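Local coordinates for protein glycoside Hydrolase (Bacteroides uniformis, PDB 5T99) that probably hydrolyses galactosidic linkages in agarose-derived sugars, as a family 2 glycoside hydrolase that binds galacto-isofagomine in its active-site pocket, at residues Asp330-Gln335 and Leu359-Leu365; Thr633-Ala638 and Lys649-Gly653. All blocks are in the same frame, centred on the assembly; numbering follows the deposited sequence.

Contact 1. Residues Asp330-Gln335 and Leu359-Leu365; sequences DERKLQ and LCDRMGL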
loop_
_atom_site.group_PDB
_atom_site.type_symbol
_atom_site.label_atom_id
_atom_site.label_comp_id
_atom_site.label_asym_id
_atom_site.label_seq_id
_atom_site.Cartn_x
_atom_site.Cartn_y
_atom_site.Cartn_z
ATOM N N ASP A 330 6.855 -2.969 0.654
ATOM C CA ASP A 330 5.731 -2.273 1.316
ATOM C C ASP A 330 6.182 -1.554 2.589
ATOM O O ASP A 330 5.826 -0.397 2.797
ATOM C CB ASP A 330 4.567 -3.230 1.646
ATOM C CG ASP A 330 3.667 -3.539 0.444
ATOM O OD1 ASP A 330 3.771 -2.904 -0.607
ATOM O OD2 ASP A 330 2.811 -4.426 0.567
ATOM N N GLU A 331 6.974 -2.227 3.419
ATOM C CA GLU A 331 7.478 -1.624 4.650
ATOM C C GLU A 331 8.232 -0.320 4.366
ATOM O O GLU A 331 7.972 0.703 4.988
ATOM C CB GLU A 331 8.381 -2.601 5.404
ATOM C CG GLU A 331 8.743 -2.131 6.807
ATOM C CD GLU A 331 9.758 -3.029 7.498
ATOM O OE1 GLU A 331 10.732 -3.483 6.854
ATOM O OE2 GLU A 331 9.584 -3.257 8.710
ATOM N N ARG A 332 9.156 -0.376 3.415
ATOM C CA ARG A 332 9.919 0.798 2.984
ATOM C C ARG A 332 9.004 1.934 2.533
ATOM O O ARG A 332 9.151 3.083 2.984
ATOM C CB ARG A 332 10.870 0.414 1.854
ATOM C CG ARG A 332 11.637 1.568 1.237
ATOM C CD ARG A 332 12.652 1.036 0.253
ATOM N NE ARG A 332 13.327 2.094 -0.482
ATOM C CZ ARG A 332 12.947 2.598 -1.659
ATOM N NH1 ARG A 332 11.845 2.177 -2.291
ATOM N NH2 ARG A 332 13.696 3.543 -2.219
ATOM N N LYS A 333 8.062 1.607 1.656
ATOM C CA LYS A 333 7.064 2.581 1.189
ATOM C C LYS A 333 6.325 3.239 2.357
ATOM O O LYS A 333 6.237 4.444 2.424
ATOM C CB LYS A 333 6.080 1.910 0.228
ATOM C CG LYS A 333 5.090 2.863 -0.413
ATOM C CD LYS A 333 4.492 2.292 -1.689
ATOM C CE LYS A 333 3.661 1.047 -1.440
ATOM N NZ LYS A 333 3.144 0.494 -2.724
ATOM N N LEU A 334 5.845 2.444 3.300
ATOM C CA LEU A 334 5.139 2.981 4.468
ATOM C C LEU A 334 6.051 3.786 5.400
ATOM O O LEU A 334 5.632 4.831 5.918
ATOM C CB LEU A 334 4.416 1.855 5.226
ATOM C CG LEU A 334 3.286 1.193 4.417
ATOM C CD1 LEU A 334 2.729 -0.001 5.156
ATOM C CD2 LEU A 334 2.164 2.179 4.123
ATOM N N GLN A 335 7.291 3.322 5.584
ATOM C CA GLN A 335 8.284 4.050 6.389
ATOM C C GLN A 335 8.585 5.443 5.825
ATOM O O GLN A 335 8.657 6.432 6.572
ATOM C CB GLN A 335 9.585 3.267 6.471
ATOM C CG GLN A 335 9.534 2.078 7.408
ATOM C CD GLN A 335 10.794 1.233 7.342
ATOM O OE1 GLN A 335 11.527 1.249 6.345
ATOM N NE2 GLN A 335 11.052 0.481 8.409
ATOM N N LEU A 359 1.360 -4.621 7.929
ATOM C CA LEU A 359 2.338 -3.553 8.146
ATOM C C LEU A 359 1.692 -2.319 8.742
ATOM O O LEU A 359 2.218 -1.742 9.696
ATOM C CB LEU A 359 3.095 -3.215 6.851
ATOM C CG LEU A 359 4.074 -4.311 6.387
ATOM C CD1 LEU A 359 4.524 -4.080 4.950
ATOM C CD2 LEU A 359 5.283 -4.362 7.306
ATOM N N CYS A 360 0.546 -1.924 8.198
ATOM C CA CYS A 360 -0.207 -0.774 8.725
ATOM C C CYS A 360 -0.548 -0.977 10.194
ATOM O O CYS A 360 -0.360 -0.063 10.995
ATOM C CB CYS A 360 -1.494 -0.520 7.915
ATOM S SG CYS A 360 -1.218 0.056 6.216
ATOM N N ASP A 361 -1.027 -2.174 10.538
ATOM C CA ASP A 361 -1.250 -2.571 11.939
ATOM C C ASP A 361 0.021 -2.348 12.784
ATOM O O ASP A 361 -0.011 -1.629 13.793
ATOM C CB ASP A 361 -1.654 -4.053 12.057
ATOM C CG ASP A 361 -3.025 -4.370 11.463
ATOM O OD1 ASP A 361 -3.842 -3.464 11.245
ATOM O OD2 ASP A 361 -3.295 -5.572 11.233
ATOM N N ARG A 362 1.122 -2.968 12.350
ATOM C CA ARG A 362 2.420 -2.883 13.038
ATOM C C ARG A 362 3.016 -1.478 13.115
ATOM O O ARG A 362 3.728 -1.173 14.063
ATOM C CB ARG A 362 3.440 -3.818 12.380
ATOM C CG ARG A 362 3.717 -5.072 13.185
ATOM C CD ARG A 362 4.449 -6.147 12.389
ATOM N NE ARG A 362 5.382 -5.628 11.388
ATOM C CZ ARG A 362 6.616 -5.204 11.643
ATOM N NH1 ARG A 362 7.373 -4.759 10.649
ATOM N NH2 ARG A 362 7.089 -5.209 12.886
ATOM N N MET A 363 2.723 -0.636 12.126
ATOM C CA MET A 363 3.302 0.722 12.031
ATOM C C MET A 363 2.359 1.856 12.480
ATOM O O MET A 363 2.709 3.037 12.375
ATOM C CB MET A 363 3.802 0.962 10.598
ATOM C CG MET A 363 4.982 0.067 10.211
ATOM S SD MET A 363 5.337 0.033 8.441
ATOM C CE MET A 363 5.958 1.693 8.230
ATOM N N GLY A 364 1.163 1.501 12.959
ATOM C CA GLY A 364 0.256 2.460 13.567
ATOM C C GLY A 364 -0.468 3.394 12.624
ATOM O O GLY A 364 -0.855 4.490 13.023
ATOM N N LEU A 365 -0.681 2.963 11.391
ATOM C CA LEU A 365 -1.381 3.774 10.401
ATOM C C LEU A 365 -2.853 3.384 10.333
ATOM O O LEU A 365 -3.177 2.202 10.367
ATOM C CB LEU A 365 -0.758 3.563 9.023
ATOM C CG LEU A 365 0.694 4.010 8.849
ATOM C CD1 LEU A 365 1.221 3.487 7.518
ATOM C CD2 LEU A 365 0.831 5.527 8.916
#
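In one of its two conformers, Arg362 places NH1 3.3 Å from Glu331 OE2, a salt bridge that may not persist in the other. The carboxylate oxygen then comes to the edge of the guanidinium, near its plane, yet the two flat groups are turned 54° apart. Glu331 reaches out with CG anti to the backbone N (chi1 -170°) and an extended chain. Arg328, one turn earlier, holds its other oxygen, OE1, and Arg362, in this conformer, adds a second arginine.

Beneath the bridge the helices meet through apolar groups. Leu359 lays CD1 against the start of the other helix, 3.4 Å from Asp330 CB, and its CD2 lies beside the aliphatic base of Glu331. Leu334 forks toward the second helix: CD1 rests on Leu359 CB at 3.7 Å and near Cys360 SG, whereas CD2 meets Leu365 CD1 at 3.8 Å. Met363, bent at its thioether (chi3 70°), is unbranched and flexible enough to lay CE between Leu334 CB, at 3.4 Å, and Gln335 CG. Gly364, with positive phi, forms a Schellman motif after the last turn, and Leu365 then turns back into the core and touches Ile345 of the barrel strand 344-346.

Two successive outer helices of the TIM barrel are thus joined by leucine and methionine packing; a charge pair made in at least one conformer of the exposed Arg362 probably adds less to cohesion.

Contact 2. Residues Thr633-Ala638 and Lys649-Gly653; sequences TNCYEA and KRVKG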
loop_
_atom_site.group_PDB
_atom_site.type_symbol
_atom_site.label_atom_id
_atom_site.label_comp_id
_atom_site.label_asym_id
_atom_site.label_seq_id
_atom_site.Cartn_x
_atom_site.Cartn_y
_atom_site.Cartn_z
ATOM N N THR A 633 9.806 24.842 5.398
ATOM C CA THR A 633 10.236 24.615 6.767
ATOM C C THR A 633 9.021 24.616 7.685
ATOM O O THR A 633 8.003 25.225 7.364
ATOM C CB THR A 633 11.229 25.702 7.249
ATOM O OG1 THR A 633 11.698 25.398 8.575
ATOM C CG2 THR A 633 10.575 27.072 7.290
ATOM N N ASN A 634 9.155 23.937 8.824
ATOM C CA ASN A 634 8.175 24.017 9.915
ATOM C C ASN A 634 8.604 25.005 11.004
ATOM O O ASN A 634 7.921 25.141 12.014
ATOM C CB ASN A 634 7.866 22.634 10.512
ATOM C CG ASN A 634 9.113 21.841 10.877
ATOM O OD1 ASN A 634 10.245 22.323 10.737
ATOM N ND2 ASN A 634 8.910 20.606 11.339
ATOM N N CYS A 635 9.712 25.709 10.790
ATOM C CA CYS A 635 10.201 26.718 11.741
ATOM C C CYS A 635 9.578 28.103 11.519
ATOM O O CYS A 635 9.029 28.399 10.466
ATOM C CB CYS A 635 11.727 26.820 11.665
ATOM S SG CYS A 635 12.585 25.265 11.973
ATOM N N TYR A 636 9.677 28.939 12.537
ATOM C CA TYR A 636 9.101 30.273 12.509
ATOM C C TYR A 636 9.573 31.124 11.306
ATOM O O TYR A 636 8.759 31.837 10.702
ATOM C CB TYR A 636 9.402 30.969 13.832
ATOM C CG TYR A 636 9.083 32.432 13.854
ATOM C CD1 TYR A 636 7.778 32.875 14.063
ATOM C CD2 TYR A 636 10.089 33.384 13.676
ATOM C CE1 TYR A 636 7.478 34.229 14.081
ATOM C CE2 TYR A 636 9.801 34.736 13.703
ATOM C CZ TYR A 636 8.495 35.158 13.899
ATOM O OH TYR A 636 8.208 36.510 13.917
ATOM N N GLU A 637 10.862 31.036 10.961
ATOM C CA GLU A 637 11.446 31.809 9.841
ATOM C C GLU A 637 12.672 31.128 9.226
ATOM O O GLU A 637 13.207 30.178 9.786
ATOM C CB GLU A 637 11.848 33.217 10.303
ATOM C CG GLU A 637 13.097 33.258 11.183
ATOM C CD GLU A 637 13.333 34.613 11.830
ATOM O OE1 GLU A 637 13.982 34.656 12.904
ATOM O OE2 GLU A 637 12.875 35.633 11.267
ATOM N N ALA A 638 13.125 31.643 8.093
ATOM C CA ALA A 638 14.365 31.183 7.488
ATOM C C ALA A 638 15.109 32.315 6.789
ATOM O O ALA A 638 14.500 33.292 6.349
ATOM C CB ALA A 638 14.096 30.054 6.514
ATOM N N LYS A 649 15.833 37.594 5.722
ATOM C CA LYS A 649 14.956 36.717 6.487
ATOM C C LYS A 649 13.605 36.654 5.784
ATOM O O LYS A 649 13.208 37.604 5.109
ATOM C CB LYS A 649 14.752 37.267 7.909
ATOM C CG LYS A 649 15.856 36.921 8.910
ATOM C CD LYS A 649 15.964 37.888 10.097
ATOM C CE LYS A 649 14.623 38.464 10.565
ATOM N NZ LYS A 649 14.735 39.154 11.881
ATOM N N ARG A 650 12.910 35.532 5.947
ATOM C CA ARG A 650 11.494 35.436 5.596
ATOM C C ARG A 650 10.714 34.633 6.640
ATOM O O ARG A 650 11.029 33.472 6.919
ATOM C CB ARG A 650 11.324 34.875 4.187
ATOM C CG ARG A 650 11.149 35.969 3.136
ATOM C CD ARG A 650 11.977 35.686 1.916
ATOM N NE ARG A 650 12.075 36.812 0.977
ATOM C CZ ARG A 650 12.861 37.880 1.134
ATOM N NH1 ARG A 650 12.892 38.809 0.193
ATOM N NH2 ARG A 650 13.607 38.044 2.224
ATOM N N VAL A 651 9.707 35.283 7.225
ATOM C CA VAL A 651 8.920 34.705 8.312
ATOM C C VAL A 651 7.729 33.958 7.708
ATOM O O VAL A 651 7.005 34.510 6.876
ATOM C CB VAL A 651 8.448 35.805 9.282
ATOM C CG1 VAL A 651 7.602 35.221 10.415
ATOM C CG2 VAL A 651 9.647 36.573 9.832
ATOM N N LYS A 652 7.537 32.705 8.117
ATOM C CA LYS A 652 6.410 31.905 7.624
ATOM C C LYS A 652 5.097 32.463 8.168
ATOM O O LYS A 652 5.005 32.775 9.353
ATOM C CB LYS A 652 6.559 30.442 8.020
ATOM C CG LYS A 652 5.692 29.520 7.194
ATOM C CD LYS A 652 6.019 28.072 7.474
ATOM C CE LYS A 652 5.093 27.140 6.728
ATOM N NZ LYS A 652 5.312 25.752 7.198
ATOM N N GLY A 653 4.100 32.608 7.292
ATOM C CA GLY A 653 2.816 33.236 7.657
ATOM C C GLY A 653 2.773 34.745 7.489
ATOM O O GLY A 653 1.768 35.367 7.798
HETATM O O HOH W 1 6.886 25.123 4.360
HETATM O O HOH W 2 6.087 32.319 11.617
#
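Lys652 NZ donates to the carbonyl oxygen of Thr633 at 2.7 Å, arriving in the carbonyl plane with a C=O...N angle of 157°. The lysine reaches it with CG trans to the backbone nitrogen (chi1 -162°) and every later torsion extended, its CD and CE lying alongside the same oxygen. Water 1 takes a hydrogen bond from Thr633 N and a weak one from NZ. Thr633 OG1 accepts from Cys635 N, making an ST turn, and is also bonded to Met612 O. Asn634 is satisfied by backbone: OD1 accepts from Met612 N, and ND2 donates to Lys610 O and Thr608 O.

The backbone of Lys652 is engaged too: its N donates to Tyr636 O at 3.0 Å, and water 2 bridges that oxygen to Lys652 O. Farther along, Ala638 and Arg650 form an antiparallel hydrogen-bonded pair, with Ala638 N to Arg650 O at 3.0 Å and Arg650 N to Ala638 O at 2.8 Å. The small Ala638 packs against Leu677 and Val690, while the Arg650 side chain makes a cation-pi contact with Trp679 and a weak bond from NE to Ser678 O. In the neighbouring non-hydrogen-bonded pair, Glu637 and Val651, the valine N turns to Asp655. Tyr636 and Glu637 both face Tyr693, a classic beta bulge.

Val651 CG1 sits over one face of the Tyr636 ring, 3.9 Å from its centroid, a CH-pi contact. Its CG2 lies near Glu637 OE2, which also has Lys649 NZ at 4.0 Å, beyond a salt bridge.

A methionine in place of Lys652 would probably leave the Thr633 carbonyl without its charged donor and loosen the loop before the bulge. Main-chain bonds therefore set the hairpin's register, while the long ammonium arm ties its outgoing end to the turn that precedes its first strand.

Contact 1 comes first along the chain and is complete before contact 2 begins; their centres are 31 Å apart and their nearest atoms about 15 Å, so they do not touch. Contact 1 lies near the middle of the molecule, between helices 327-339 and 354-363, with strand 344-346 of the catalytic barrel sheet running between them in sequence. Contact 2 lies about 34 Å from the chain centre, in the DUF4982 region, where strands 637-642 and 645-651 form a hairpin at one edge of a four-stranded antiparallel sheet. The two share no sheet or helix: one packs the shell of the barrel, the other builds an accessory beta domain of this multidomain enzyme.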